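Uncharacterized protein (PDB 4MJG) is of unknown function, a bacterial DUF4853-family protein, probably derived from a lipoprotein precursor, built round an antiparallel beta-sheet flanked by helices. Local coordinates at residues P13-I18 against R133-P138; M75-L80 against R107-I112. All coordinates share one frame; numbering follows the deposited sequence.

How the contacts relate
Contact 1 (13-18 against 133-138) and contact 2 (75-80 against 107-112) lie in separate parts of one sheet-based fold, with centres 26 Å apart. Their nearest atoms come within about 7 Å, yet the two do not touch. In sequence, both segments of contact 2 fall between those of contact 1. Strands 118-123 and 127-133 run between them: 118-123 pairs with 107-113, and 127-133 leads into the loop of contact 1. Contact 1 joins two loops by hydrogen bonds and holds a sulfate beside a disulfide, whereas contact 2 packs a helix start on a strand through an aromatic ring, an arginine and aliphatic groups. No active site is known, and the sulfates probably come from the crystallisation liquor.

Contact 1: P13-I18 against R133-P138; sequences PERVSI and RSACLP. With SO4 (sulfate ion), chain C; SO4 (sulfate ion), chain D.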
# COMPACT_ATOMS: atom_id res chain seq x y z
N PRO A 13 -14.38 9.84 -14.19
CA PRO A 13 -13.88 10.18 -15.52
C PRO A 13 -12.62 11.06 -15.51
O PRO A 13 -11.79 10.94 -16.40
CB PRO A 13 -15.04 10.95 -16.17
CG PRO A 13 -16.24 10.64 -15.34
CD PRO A 13 -15.72 10.41 -13.95
N GLU A 14 -12.50 11.92 -14.50
CA GLU A 14 -11.41 12.89 -14.44
C GLU A 14 -10.15 12.34 -13.77
O GLU A 14 -9.14 13.04 -13.69
CB GLU A 14 -11.88 14.15 -13.70
CG GLU A 14 -13.07 14.84 -14.37
CD GLU A 14 -13.68 15.93 -13.50
OE1 GLU A 14 -13.06 16.32 -12.49
OE2 GLU A 14 -14.80 16.39 -13.83
N ARG A 15 -10.20 11.10 -13.30
CA ARG A 15 -9.03 10.46 -12.70
C ARG A 15 -8.04 10.03 -13.79
O ARG A 15 -8.44 9.76 -14.91
CB ARG A 15 -9.45 9.24 -11.88
CG ARG A 15 -10.26 9.58 -10.64
CD ARG A 15 -10.83 8.34 -9.98
NE ARG A 15 -11.94 8.65 -9.08
CZ ARG A 15 -12.74 7.74 -8.52
NH1 ARG A 15 -12.58 6.45 -8.76
NH2 ARG A 15 -13.73 8.14 -7.73
N VAL A 16 -6.76 9.95 -13.44
CA VAL A 16 -5.75 9.44 -14.37
C VAL A 16 -6.02 7.97 -14.67
O VAL A 16 -6.71 7.29 -13.92
CB VAL A 16 -4.30 9.58 -13.83
CG1 VAL A 16 -3.95 11.04 -13.60
CG2 VAL A 16 -4.08 8.76 -12.56
N SER A 17 -5.47 7.49 -15.78
CA SER A 17 -5.69 6.11 -16.20
C SER A 17 -4.94 5.15 -15.28
O SER A 17 -3.94 5.51 -14.65
CB SER A 17 -5.24 5.89 -17.64
OG SER A 17 -3.82 5.81 -17.72
N ILE A 18 -5.44 3.92 -15.21
CA ILE A 18 -4.79 2.85 -14.44
C ILE A 18 -3.29 2.75 -14.73
O ILE A 18 -2.49 2.59 -13.81
CB ILE A 18 -5.48 1.48 -14.70
CG1 ILE A 18 -4.84 0.37 -13.86
CG2 ILE A 18 -5.47 1.11 -16.18
CD1 ILE A 18 -5.00 0.55 -12.37
N ARG A 133 -4.61 0.25 -1.84
CA ARG A 133 -5.71 -0.15 -2.70
C ARG A 133 -6.29 1.10 -3.34
O ARG A 133 -7.05 1.84 -2.71
CB ARG A 133 -6.76 -0.91 -1.89
CG ARG A 133 -7.98 -1.34 -2.69
CD ARG A 133 -8.85 -2.31 -1.91
NE ARG A 133 -10.01 -2.77 -2.69
CZ ARG A 133 -11.19 -2.15 -2.75
NH1 ARG A 133 -11.40 -1.02 -2.10
NH2 ARG A 133 -12.16 -2.67 -3.49
N SER A 134 -5.92 1.36 -4.58
CA SER A 134 -6.34 2.56 -5.29
C SER A 134 -7.86 2.64 -5.42
O SER A 134 -8.56 1.65 -5.22
CB SER A 134 -5.74 2.61 -6.70
OG SER A 134 -6.48 1.79 -7.58
N ALA A 135 -8.34 3.83 -5.78
CA ALA A 135 -9.72 4.00 -6.22
C ALA A 135 -9.86 3.34 -7.58
O ALA A 135 -8.86 2.97 -8.19
CB ALA A 135 -10.05 5.48 -6.32
N CYS A 136 -11.10 3.20 -8.04
CA CYS A 136 -11.35 2.64 -9.37
C CYS A 136 -10.90 3.64 -10.43
O CYS A 136 -11.22 4.83 -10.33
CB CYS A 136 -12.83 2.30 -9.55
SG CYS A 136 -13.19 1.18 -10.92
N LEU A 137 -10.15 3.18 -11.42
CA LEU A 137 -9.55 4.06 -12.42
C LEU A 137 -10.02 3.72 -13.83
O LEU A 137 -10.19 2.55 -14.17
CB LEU A 137 -8.02 3.96 -12.35
CG LEU A 137 -7.43 4.32 -10.99
CD1 LEU A 137 -5.97 3.89 -10.89
CD2 LEU A 137 -7.57 5.81 -10.71
N PRO A 138 -10.23 4.75 -14.67
CA PRO A 138 -10.65 4.52 -16.04
C PRO A 138 -9.50 4.06 -16.93
O PRO A 138 -8.34 4.13 -16.51
CB PRO A 138 -11.15 5.89 -16.48
CG PRO A 138 -10.30 6.84 -15.72
CD PRO A 138 -10.04 6.19 -14.39
S SO4 C . -13.95 3.29 -5.70
O1 SO4 C . -13.19 4.21 -6.59
O2 SO4 C . -13.14 2.90 -4.53
O3 SO4 C . -15.17 3.99 -5.22
O4 SO4 C . -14.34 2.09 -6.47
S SO4 D . -10.59 -6.34 -1.86
O1 SO4 D . -10.58 -5.58 -0.59
O2 SO4 D . -11.94 -6.30 -2.47
O3 SO4 D . -9.60 -5.74 -2.79
O4 SO4 D . -10.21 -7.75 -1.59
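R15 extends to the loop 133-138 and donates from NH1 to C136 O at 2.6 Å, joining the N-cap segment of helix 18-24 to the loop that leaves strand 127-133 of the antiparallel sheet. The acceptor is met in its carbonyl plane, on a lone pair (C=O...NH1 angle 141°), and lies near the guanidinium plane. The R15 chain, extended from CG to NE, carries the guanidinium to C136. A135 CB lies over one face of the guanidinium, 3.6 Å from NH1. A sulfate, probably from the crystallisation liquor, shares this corner: its O1 accepts a nearly straight bond from C136 N at 2.7 Å and a second one from R15 NH1. R15 NE donates a hydrogen bond to V10 O, which further fixes the arginine, while C136 SG is tied to C55 by a disulfide.

L137 crosses R15 at about a right angle. Its two branches diverge: CD2 lies 3.6 Å from V16 O, near R15 CB, and CD1 meets I18 CD1 at 3.8 Å. I18 also crosses it at about a right angle. The P138 ring lies against the backbone of 15-16, with CG nearest R15 O and CD nearest V16 O.

S17 is the N-cap of helix 18-24, where its OG accepts from E20 N. At this same helix start P138 O accepts from I18 N at 3.2 Å, with the donor almost in line with the carbonyl bond at 172°, and S17 CA makes a CA-H...O contact with that oxygen at 3.3 Å.

Contact 2: M75-L80 against R107-I112; sequences MSFERL and RGIQLI
F77 and R107 bring the first turn of helix 77-86 against strand 107-113, with F77 CA and R107 CA 8.1 Å apart; L80 CA and I109 CA, three helix residues and two strand residues further on, are the next nearest pair at 8.7 Å. This spacing leaves the backbones apart and the contact to side chains. S76 is the N-cap, its OG accepting from R79 N at 3.3 Å.

The R107 chain, extended from CG to NE, crosses F77 at about a right angle and lies over one face of its ring. R107 CD stands 3.5 Å from the F77 ring centroid and 15° off the normal, a CH-pi contact, though displaced toward the rim. Beyond it the guanidinium lies almost parallel to the ring, the planes 8° apart, and sits over the CD2-CE2 side, with R107 NH1 3.4 Å from F77 CE2. CG of F77, anti to the backbone N (chi1 -174°), projects toward the strand. The polar end of R107 is held by D98, whose backbone O accepts from NE, so the arginine has both a hydrogen-bonding and an aromatic partner.

I109 continues the contact on the same strand side: its CG1 approaches F77 CZ at 3.8 Å, obliquely to the ring. L80 and I109 run antiparallel past one another, L80 CG meeting I109 CD1 at 4.0 Å.

The helix thus packs on the sheet where strand 107-113 pairs with 92-97 and 118-123: F77 also touches V97 of the former, L80 reaches F123 of the latter, and I109 also touches E81 and V84 of helix 77-86.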
# COMPACT_ATOMS: atom_id res chain seq x y z
N MSE A 75 4.81 -1.99 16.81
CA MSE A 75 4.97 -0.84 17.71
C MSE A 75 3.61 -0.60 18.31
O MSE A 75 2.60 -1.03 17.76
CB MSE A 75 5.53 0.37 16.95
CG MSE A 75 4.48 1.31 16.35
SE MSE A 75 5.24 2.30 14.82
CE MSE A 75 6.00 3.82 15.80
N SER A 76 3.56 0.08 19.45
CA SER A 76 2.28 0.35 20.11
C SER A 76 1.38 1.15 19.16
O SER A 76 1.87 2.02 18.43
CB SER A 76 2.49 1.11 21.42
OG SER A 76 2.81 2.47 21.20
N PHE A 77 0.09 0.86 19.18
CA PHE A 77 -0.86 1.53 18.29
C PHE A 77 -0.82 3.05 18.45
O PHE A 77 -0.85 3.78 17.47
CB PHE A 77 -2.28 1.02 18.52
CG PHE A 77 -3.26 1.55 17.52
CD1 PHE A 77 -3.34 1.01 16.25
CD2 PHE A 77 -4.09 2.62 17.85
CE1 PHE A 77 -4.23 1.51 15.32
CE2 PHE A 77 -4.98 3.13 16.92
CZ PHE A 77 -5.05 2.57 15.65
N GLU A 78 -0.74 3.50 19.69
CA GLU A 78 -0.62 4.93 20.00
C GLU A 78 0.58 5.58 19.29
O GLU A 78 0.48 6.71 18.79
CB GLU A 78 -0.49 5.09 21.53
CG GLU A 78 -0.64 6.52 22.05
CD GLU A 78 0.18 6.77 23.30
OE1 GLU A 78 0.17 5.90 24.19
OE2 GLU A 78 0.84 7.84 23.39
N ARG A 79 1.70 4.86 19.24
CA ARG A 79 2.93 5.34 18.60
C ARG A 79 2.83 5.32 17.07
O ARG A 79 3.47 6.13 16.38
CB ARG A 79 4.14 4.50 19.05
N LEU A 80 2.04 4.39 16.54
CA LEU A 80 1.81 4.28 15.10
C LEU A 80 0.94 5.42 14.60
O LEU A 80 1.23 6.02 13.56
CB LEU A 80 1.13 2.95 14.76
CG LEU A 80 0.83 2.67 13.28
CD1 LEU A 80 2.11 2.52 12.48
CD2 LEU A 80 -0.03 1.42 13.14
N ARG A 107 -5.96 -3.68 14.07
CA ARG A 107 -6.57 -2.35 14.06
C ARG A 107 -5.93 -1.52 12.98
O ARG A 107 -4.70 -1.45 12.90
CB ARG A 107 -6.38 -1.65 15.41
CG ARG A 107 -7.31 -0.47 15.61
CD ARG A 107 -7.10 0.15 16.98
NE ARG A 107 -7.96 1.32 17.19
CZ ARG A 107 -7.92 2.09 18.27
NH1 ARG A 107 -7.07 1.83 19.26
NH2 ARG A 107 -8.74 3.13 18.36
N GLY A 108 -6.77 -0.88 12.18
CA GLY A 108 -6.29 -0.18 10.99
C GLY A 108 -6.26 1.33 11.10
O GLY A 108 -7.08 1.93 11.79
N ILE A 109 -5.29 1.93 10.42
CA ILE A 109 -5.30 3.36 10.14
C ILE A 109 -5.26 3.50 8.62
O ILE A 109 -4.43 2.88 7.95
CB ILE A 109 -4.09 4.09 10.75
CG1 ILE A 109 -4.09 3.92 12.27
CG2 ILE A 109 -4.12 5.57 10.40
CD1 ILE A 109 -2.82 4.38 12.94
N GLN A 110 -6.16 4.32 8.09
CA GLN A 110 -6.26 4.51 6.65
C GLN A 110 -5.82 5.91 6.27
O GLN A 110 -6.07 6.87 7.00
CB GLN A 110 -7.71 4.30 6.20
CG GLN A 110 -8.24 2.89 6.40
CD GLN A 110 -8.71 2.65 7.81
OE1 GLN A 110 -9.55 3.40 8.33
NE2 GLN A 110 -8.18 1.60 8.44
N LEU A 111 -5.18 6.01 5.11
CA LEU A 111 -4.77 7.27 4.53
C LEU A 111 -5.55 7.43 3.23
O LEU A 111 -5.36 6.65 2.29
CB LEU A 111 -3.27 7.24 4.26
CG LEU A 111 -2.41 8.38 4.81
CD1 LEU A 111 -2.64 8.57 6.30
CD2 LEU A 111 -0.95 8.09 4.52
N ILE A 112 -6.46 8.40 3.19
CA ILE A 112 -7.39 8.55 2.06
C ILE A 112 -6.87 9.59 1.07
O ILE A 112 -6.61 10.73 1.46
CB ILE A 112 -8.81 8.96 2.53
CG1 ILE A 112 -9.31 8.06 3.67
CG2 ILE A 112 -9.79 8.93 1.36
CD1 ILE A 112 -9.39 6.58 3.31